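Local coordinates for pyruvate kinase 1 (Trypanosoma brucei brucei, PDB 4KCT), which catalyses phosphoryl transfer from phosphoenolpyruvate to ADP, giving pyruvate and ATP, and has an intrinsic decarboxylase activity towards oxaloacetate, at the pyruvic acid site, the 2,6-di-O-phosphono-beta-D-fructofuranose site and the interface of chains A and B. Coordinates in Å, arbitrary orientation; residue numbers count along the deposited sequence, not the author numbering. Chains: chain A/B, Pyruvate kinase 1.

Contact 1: the pyruvic acid site. Residues chain A 50, 239, 241, 260, 262-265, 297, 329. With PYR (pyruvic acid), chain C; MG (magnesium ion), chain D.
The active site of pyruvate kinase lies at the carboxy-terminal mouth of its TIM barrel, where strand ends and the start of helix 263-269 surround pyruvate and a divalent metal. Pyruvate is the product of both the kinase and the decarboxylase reaction; here the crystal was soaked with oxaloacetate. It chelates Mg through its keto oxygen O3, at 2.0 Å, and carboxylate OXT, at 2.2 Å. A:Glu241 OE1 and A:Asp265 OD1 each add one carboxylate oxygen, and two waters complete a near-octahedral shell. The second oxygen of A:Glu241, OE2, holds water 1 at 2.6 Å, which may steady that water in the metal shell. The pyruvate carboxylate points at the helix start: A:Asp265 N donates to OXT at 2.7 Å in a fairly straight bond (163° at H), A:Gly264 N donates to O at 2.8 Å, and the A:Thr297 hydroxyl OG1 reaches O tip-on. Peptide N-H groups at a helix start would be expected to stabilise this negative charge. A:Arg263, its guanidinium edge turned to the carbonyl O of A:Thr297, ties the threonine loop to that helix. A:Lys239 bends at chi3 (50°), so that NZ donates a hydrogen bond to O3 at 2.9 Å; with Mg on the same oxygen, it could polarise the keto group and stabilise an enolate. The methyl CB faces A:Met260 SD at 3.8 Å and A:Met329 CE, which itself rests over the rim of one A:Arg50 guanidinium face.

Contact 2: the 2,6-di-O-phosphono-beta-D-fructofuranose site. Residues chain A 400-403, 405-406, 454, 457, 481-482, 486-490. With FDP (2,6-di-O-phosphono-beta-D-fructofuranose), chain E.
Fructose 2,6-bisphosphate sits in the effector pocket of the alpha/beta domain, gripped at both phosphates, with main-chain groups binding the sugar between them. The 6-phosphate has the densest clasp. Its O4P takes three hydrogen bonds, from A:Ser401 OG at 2.6 Å and from both OG and backbone N of A:Ser406, at the start of helix 405-412. The serine hydroxyls arrive by different torsions: OG is anti to the backbone N in A:Ser401 (chi1 -174°) but beside it in A:Ser406 (chi1 -57°). O5P rests on the consecutive N-H groups of A:Asn402 and A:Thr403. At the 2-phosphate, A:Arg457 comes end-on, NH1 to O2P at 2.8 Å and NH2 to O1P at 3.0 Å, while A:Leu400 CD2 lies over the centre of one guanidinium face. A:Lys454 NZ adds a salt bridge to O1P at 2.7 Å, and A:Asn402 ND2 meets O2P in its amide plane. Backbone groups read the sugar: A:Ala482 N binds O3, A:Gly488 N binds O1, and O4 donates to A:Leu400 O. The looser side is watery: A:Lys487 NZ reaches O3P through water 4, and the poorly ordered A:Arg405 reaches O6P through water 3. Trypanosomatid pyruvate kinases are allosterically activated here by this compound, and the separate clasps on its two phosphates suggest how the pocket selects a bisphosphate.

Contact 3: the interface of chains A and B. Residues chain A 272-273, 276; chain B 314-315, 318, 346, 350, 353.
A:Cys276 and A:Glu273 bury most surface in this patch, 52 and 49 Å², with B:Val314 next; they belong to the large interface between the barrel domains of two subunits. A:Cys276, on helix 275-289, directs SG into helix 311-323 of the partner, its sulfur beside the backbone N (chi1 -50°). There SG touches the B:Val314 methyl CG1 at 3.4 Å and B:Ala318 CB at 3.7 Å, with B:Ser315 CA alongside, so the thiol lies across successive turns of one helix. B:Val314 CG1, anti to its backbone N, also abuts the carbonyl O of A:Ala272 at 3.6 Å and A:Glu273 CA, tucking beneath the short 3-10 helix 272-274. A:Glu273 CB packs against B:Ile350 CA at 3.8 Å; the crowded first torsion (chi1 67°) and the bend at chi2 then carry CG and the carboxylate alongside B:Glu353. The two chains cross obliquely, their carboxylate planes turned 56° apart. The nearest oxygens, A:Glu273 OE2 and B:Glu353 OE1, stand 4.5 Å apart; their like charges might raise the pKa of one of them. No polar bond crosses this patch, so it rests on van der Waals packing. Repeated by two-fold symmetry, the packing joins barrel to barrel within the pyruvate kinase homotetramer.

Contact 1: the pyruvic acid site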
# COMPACT_ATOMS: atom_id res chain seq x y z
N ARG A 50 -7.28 36.40 -20.09
CA ARG A 50 -8.22 36.83 -19.05
C ARG A 50 -8.47 38.35 -19.16
O ARG A 50 -7.52 39.14 -19.27
CB ARG A 50 -7.69 36.50 -17.68
CG ARG A 50 -8.54 37.02 -16.51
CD ARG A 50 -7.83 36.74 -15.18
NE ARG A 50 -8.53 37.28 -14.01
CZ ARG A 50 -8.08 38.30 -13.28
NH1 ARG A 50 -6.93 38.92 -13.63
NH2 ARG A 50 -8.78 38.72 -12.24
N LYS A 239 -14.84 31.27 -8.70
CA LYS A 239 -13.68 31.72 -7.94
C LYS A 239 -13.96 31.62 -6.47
O LYS A 239 -14.99 32.10 -5.98
CB LYS A 239 -13.30 33.16 -8.30
CG LYS A 239 -13.06 33.34 -9.80
CD LYS A 239 -12.95 34.83 -10.18
CE LYS A 239 -11.97 35.57 -9.28
NZ LYS A 239 -11.96 37.03 -9.66
N GLU A 241 -13.08 32.65 -2.92
CA GLU A 241 -12.41 33.84 -2.44
C GLU A 241 -12.62 34.11 -0.96
O GLU A 241 -12.17 35.14 -0.46
CB GLU A 241 -12.87 35.09 -3.24
CG GLU A 241 -12.93 34.89 -4.73
CD GLU A 241 -12.70 36.19 -5.49
OE1 GLU A 241 -11.57 36.74 -5.40
OE2 GLU A 241 -13.56 36.56 -6.30
N MET A 260 -11.47 28.37 -9.67
CA MET A 260 -10.22 29.09 -9.48
C MET A 260 -9.96 29.30 -8.01
O MET A 260 -10.82 29.72 -7.27
CB MET A 260 -10.25 30.46 -10.19
CG MET A 260 -8.99 31.26 -9.91
SD MET A 260 -9.14 33.02 -10.32
CE MET A 260 -9.55 32.92 -12.06
N ALA A 262 -8.70 31.67 -5.83
CA ALA A 262 -8.45 33.08 -6.05
C ALA A 262 -7.73 33.65 -4.83
O ALA A 262 -8.35 34.12 -3.88
CB ALA A 262 -9.77 33.82 -6.29
N ARG A 263 -6.42 33.42 -4.78
CA ARG A 263 -5.66 33.53 -3.53
C ARG A 263 -5.55 34.95 -2.97
O ARG A 263 -5.26 35.12 -1.80
CB ARG A 263 -4.28 32.92 -3.69
CG ARG A 263 -4.34 31.42 -3.93
CD ARG A 263 -2.95 30.83 -3.93
NE ARG A 263 -2.03 31.57 -4.81
CZ ARG A 263 -0.76 31.23 -4.97
NH1 ARG A 263 -0.28 30.17 -4.33
NH2 ARG A 263 0.07 32.03 -5.64
N GLY A 264 -5.76 35.95 -3.83
CA GLY A 264 -5.66 37.36 -3.41
C GLY A 264 -6.72 37.68 -2.38
O GLY A 264 -6.42 37.90 -1.19
N ASP A 265 -7.98 37.59 -2.81
CA ASP A 265 -9.09 37.81 -1.89
C ASP A 265 -9.13 36.75 -0.78
O ASP A 265 -9.45 37.04 0.39
CB ASP A 265 -10.41 37.86 -2.68
CG ASP A 265 -10.64 39.24 -3.33
OD1 ASP A 265 -10.85 39.32 -4.58
OD2 ASP A 265 -10.45 40.24 -2.62
N THR A 297 -2.82 34.31 -8.64
CA THR A 297 -2.55 35.53 -7.87
C THR A 297 -1.18 35.53 -7.19
O THR A 297 -0.84 34.63 -6.41
CB THR A 297 -3.68 35.86 -6.87
OG1 THR A 297 -4.89 36.09 -7.59
CG2 THR A 297 -3.29 37.13 -6.07
N MET A 329 -1.94 31.05 -13.27
CA MET A 329 -2.47 32.29 -13.82
C MET A 329 -1.54 33.45 -13.51
O MET A 329 -0.79 33.42 -12.50
CB MET A 329 -3.85 32.57 -13.26
CG MET A 329 -4.48 33.82 -13.86
SD MET A 329 -6.22 33.88 -13.41
CE MET A 329 -6.20 35.29 -12.29
C PYR C . -8.03 37.04 -6.45
O PYR C . -6.94 36.42 -6.31
OXT PYR C . -8.65 37.48 -5.43
CA PYR C . -8.67 37.15 -7.80
O3 PYR C . -9.73 37.78 -7.95
CB PYR C . -8.08 36.38 -8.96
MG MG D . -10.52 38.23 -6.19
O HOH W 1 -12.64 38.88 -6.84
O HOH W 2 -9.90 40.17 -6.82

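Contact 2: the 2,6-di-O-phosphono-beta-D-fructofuranose site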
# COMPACT_ATOMS: atom_id res chain seq x y z
N LEU A 400 -11.80 11.64 -29.74
CA LEU A 400 -12.82 12.46 -30.43
C LEU A 400 -13.80 13.02 -29.41
O LEU A 400 -14.36 12.28 -28.61
CB LEU A 400 -13.59 11.60 -31.45
CG LEU A 400 -12.92 11.46 -32.84
CD1 LEU A 400 -11.45 11.12 -32.69
CD2 LEU A 400 -13.64 10.39 -33.67
N SER A 401 -13.89 14.35 -29.34
CA SER A 401 -14.81 14.96 -28.38
C SER A 401 -15.42 16.19 -29.00
O SER A 401 -14.72 17.03 -29.53
CB SER A 401 -14.09 15.35 -27.08
OG SER A 401 -15.04 15.82 -26.12
N ASN A 402 -16.75 16.25 -28.99
CA ASN A 402 -17.45 17.40 -29.55
C ASN A 402 -17.77 18.45 -28.51
O ASN A 402 -17.63 19.66 -28.77
CB ASN A 402 -18.71 16.93 -30.28
CG ASN A 402 -18.41 15.88 -31.33
OD1 ASN A 402 -17.52 16.06 -32.16
ND2 ASN A 402 -19.04 14.72 -31.20
N THR A 403 -18.09 18.01 -27.29
CA THR A 403 -18.44 18.95 -26.21
C THR A 403 -17.20 19.27 -25.37
O THR A 403 -17.25 20.14 -24.52
CB THR A 403 -19.51 18.36 -25.27
OG1 THR A 403 -18.97 17.21 -24.57
CG2 THR A 403 -20.78 17.95 -26.05
N ARG A 405 -16.22 16.88 -23.23
CA ARG A 405 -16.41 16.04 -22.06
C ARG A 405 -15.41 14.84 -22.01
O ARG A 405 -14.81 14.57 -20.97
CB ARG A 405 -17.84 15.53 -22.00
CG ARG A 405 -18.15 14.81 -20.71
CD ARG A 405 -19.55 14.20 -20.68
NE ARG A 405 -19.62 13.21 -19.60
CZ ARG A 405 -19.84 11.90 -19.77
NH1 ARG A 405 -19.77 11.08 -18.73
NH2 ARG A 405 -20.27 11.44 -20.94
N SER A 406 -15.29 14.12 -23.12
CA SER A 406 -14.39 12.95 -23.18
C SER A 406 -12.95 13.36 -23.03
O SER A 406 -12.15 12.60 -22.49
CB SER A 406 -14.55 12.18 -24.49
OG SER A 406 -15.90 11.76 -24.68
N LYS A 454 -15.77 7.66 -38.03
CA LYS A 454 -14.63 8.25 -37.28
C LYS A 454 -13.31 8.32 -38.05
O LYS A 454 -12.34 8.89 -37.55
CB LYS A 454 -14.38 7.54 -35.92
CG LYS A 454 -15.54 6.73 -35.37
CD LYS A 454 -16.59 7.64 -34.81
CE LYS A 454 -17.75 6.84 -34.23
NZ LYS A 454 -18.98 7.68 -34.37
N ARG A 457 -11.68 11.85 -38.88
CA ARG A 457 -11.21 12.50 -37.68
C ARG A 457 -9.99 11.83 -37.09
O ARG A 457 -9.07 12.51 -36.62
CB ARG A 457 -12.33 12.65 -36.65
CG ARG A 457 -13.26 13.80 -36.99
CD ARG A 457 -14.48 13.81 -36.11
NE ARG A 457 -15.30 12.62 -36.29
CZ ARG A 457 -16.25 12.25 -35.44
NH1 ARG A 457 -16.39 12.91 -34.28
NH2 ARG A 457 -17.04 11.20 -35.71
N HIS A 481 -12.75 6.63 -28.92
CA HIS A 481 -14.00 7.20 -29.47
C HIS A 481 -15.07 6.14 -29.39
O HIS A 481 -14.91 5.16 -28.66
CB HIS A 481 -13.81 7.71 -30.92
CG HIS A 481 -13.19 6.69 -31.86
ND1 HIS A 481 -13.89 5.64 -32.39
CD2 HIS A 481 -11.92 6.64 -32.44
CE1 HIS A 481 -13.09 4.94 -33.23
NE2 HIS A 481 -11.90 5.56 -33.29
N ALA A 482 -16.18 6.31 -30.12
CA ALA A 482 -17.23 5.25 -30.08
C ALA A 482 -17.04 4.25 -31.22
O ALA A 482 -16.30 4.52 -32.18
CB ALA A 482 -18.62 5.85 -30.11
N VAL A 486 -22.54 3.01 -31.25
CA VAL A 486 -22.84 3.72 -30.00
C VAL A 486 -22.77 5.25 -30.19
O VAL A 486 -21.86 5.76 -30.85
CB VAL A 486 -21.90 3.24 -28.85
CG1 VAL A 486 -21.92 4.24 -27.69
CG2 VAL A 486 -22.35 1.87 -28.35
N LYS A 487 -23.78 5.96 -29.69
CA LYS A 487 -23.82 7.44 -29.77
C LYS A 487 -23.86 8.06 -28.37
O LYS A 487 -24.50 7.52 -27.46
CB LYS A 487 -25.07 7.92 -30.52
CG LYS A 487 -25.24 7.34 -31.91
CD LYS A 487 -24.04 7.62 -32.80
CE LYS A 487 -24.12 6.76 -34.05
NZ LYS A 487 -22.89 6.82 -34.88
N GLY A 488 -23.24 9.22 -28.23
CA GLY A 488 -23.40 10.03 -27.02
C GLY A 488 -22.15 10.04 -26.13
O GLY A 488 -22.03 10.87 -25.26
N TYR A 489 -21.23 9.10 -26.37
CA TYR A 489 -20.07 8.92 -25.51
C TYR A 489 -19.12 7.90 -26.17
O TYR A 489 -19.53 7.16 -27.06
CB TYR A 489 -20.49 8.42 -24.11
CG TYR A 489 -21.16 7.06 -24.08
CD1 TYR A 489 -22.54 6.92 -24.30
CD2 TYR A 489 -20.40 5.89 -23.90
CE1 TYR A 489 -23.15 5.66 -24.31
CE2 TYR A 489 -21.00 4.63 -23.87
CZ TYR A 489 -22.37 4.52 -24.10
OH TYR A 489 -22.95 3.26 -24.14
N PRO A 490 -17.84 7.88 -25.74
CA PRO A 490 -16.90 6.89 -26.31
C PRO A 490 -16.99 5.56 -25.54
O PRO A 490 -16.94 5.54 -24.31
CB PRO A 490 -15.53 7.54 -26.07
CG PRO A 490 -15.72 8.30 -24.76
CD PRO A 490 -17.16 8.85 -24.85
P1 FDP E . -19.28 11.09 -32.66
O1P FDP E . -18.32 10.08 -33.27
O2P FDP E . -18.93 12.50 -33.04
O3P FDP E . -20.75 10.73 -32.78
O1 FDP E . -21.45 9.75 -30.41
C1 FDP E . -20.21 9.04 -30.44
C2 FDP E . -19.09 10.01 -30.09
O2 FDP E . -18.97 11.09 -31.06
C3 FDP E . -17.74 9.31 -29.92
O3 FDP E . -17.16 8.95 -31.16
C4 FDP E . -16.95 10.42 -29.23
O4 FDP E . -15.74 9.95 -28.62
C5 FDP E . -17.97 10.91 -28.22
O5 FDP E . -19.29 10.60 -28.79
C6 FDP E . -17.82 12.41 -27.98
O6 FDP E . -18.56 12.75 -26.81
P2 FDP E . -18.33 14.19 -26.11
O4P FDP E . -16.88 14.13 -25.58
O5P FDP E . -18.53 15.16 -27.23
O6P FDP E . -19.36 14.25 -25.01
O HOH W 3 -20.05 12.18 -23.65
O HOH W 4 -21.31 9.51 -35.17
O HOH W 5 -20.55 14.76 -28.62

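Contact 3: the interface of chains A and B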
# COMPACT_ATOMS: atom_id res chain seq x y z
N ALA A 272 -3.66 34.25 6.10
CA ALA A 272 -2.82 34.04 4.92
C ALA A 272 -2.18 32.64 4.92
O ALA A 272 -2.17 31.95 3.90
CB ALA A 272 -1.74 35.12 4.83
N GLU A 273 -1.80 32.18 6.11
CA GLU A 273 -1.18 30.88 6.27
C GLU A 273 -2.14 29.69 6.00
O GLU A 273 -1.70 28.63 5.58
CB GLU A 273 -0.51 30.76 7.65
CG GLU A 273 -1.50 30.76 8.83
CD GLU A 273 -1.76 32.14 9.42
OE1 GLU A 273 -1.64 33.16 8.68
OE2 GLU A 273 -2.23 32.22 10.58
N CYS A 276 -2.66 27.99 1.98
CA CYS A 276 -2.00 26.78 1.49
C CYS A 276 -2.84 25.53 1.70
O CYS A 276 -2.84 24.63 0.85
CB CYS A 276 -0.63 26.61 2.13
SG CYS A 276 0.35 28.12 2.02
N VAL B 314 4.12 32.82 1.15
CA VAL B 314 3.49 31.94 2.12
C VAL B 314 3.59 30.48 1.66
O VAL B 314 3.99 29.58 2.43
CB VAL B 314 2.03 32.33 2.36
CG1 VAL B 314 1.30 31.22 3.10
CG2 VAL B 314 1.95 33.67 3.12
N SER B 315 3.24 30.25 0.40
CA SER B 315 3.32 28.93 -0.20
C SER B 315 4.73 28.35 -0.09
O SER B 315 4.91 27.16 0.20
CB SER B 315 2.90 29.04 -1.68
OG SER B 315 3.29 27.90 -2.40
N ALA B 318 5.41 27.18 3.45
CA ALA B 318 4.63 25.99 3.78
C ALA B 318 5.22 24.75 3.06
O ALA B 318 5.35 23.67 3.65
CB ALA B 318 3.15 26.19 3.41
N TYR B 346 5.06 35.70 11.11
CA TYR B 346 4.42 35.07 9.95
C TYR B 346 5.04 33.69 9.66
O TYR B 346 4.35 32.72 9.44
CB TYR B 346 4.56 35.95 8.70
CG TYR B 346 3.34 36.76 8.40
CD1 TYR B 346 2.24 36.20 7.77
CD2 TYR B 346 3.28 38.10 8.76
CE1 TYR B 346 1.08 36.97 7.53
CE2 TYR B 346 2.13 38.84 8.62
CZ TYR B 346 1.05 38.29 7.97
OH TYR B 346 -0.04 39.11 7.73
N ILE B 350 2.99 30.11 9.53
CA ILE B 350 2.97 29.29 8.31
C ILE B 350 3.53 27.90 8.59
O ILE B 350 2.95 26.90 8.15
CB ILE B 350 3.78 29.94 7.15
CG1 ILE B 350 3.21 31.34 6.77
CG2 ILE B 350 3.73 29.01 5.90
CD1 ILE B 350 4.27 32.23 6.08
N GLU B 353 0.87 25.86 10.39
CA GLU B 353 -0.21 25.39 9.50
C GLU B 353 0.25 24.21 8.65
O GLU B 353 -0.47 23.22 8.52
CB GLU B 353 -0.71 26.53 8.58
CG GLU B 353 -1.47 27.61 9.31
CD GLU B 353 -2.88 27.18 9.71
OE1 GLU B 353 -3.52 27.92 10.48
OE2 GLU B 353 -3.36 26.12 9.21

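Contacts 1 and 3 are neighbours, their C-alpha centres about 16 Å apart, and the chain runs directly between them: helix 263-269, which carries groups that bind pyruvate and the metal, leads into the 3-10 helix 272-274 and helix 275-289 of the subunit interface. A shift between subunits could therefore be felt in the active site. Contact 2 lies in a different domain with no shared residue; its C-alpha centre is about 33 Å from that of contact 1 and about 43 Å from that of contact 3. Any effect of the effector on the active site would therefore have to travel over this distance, plausibly through domain and subunit movements.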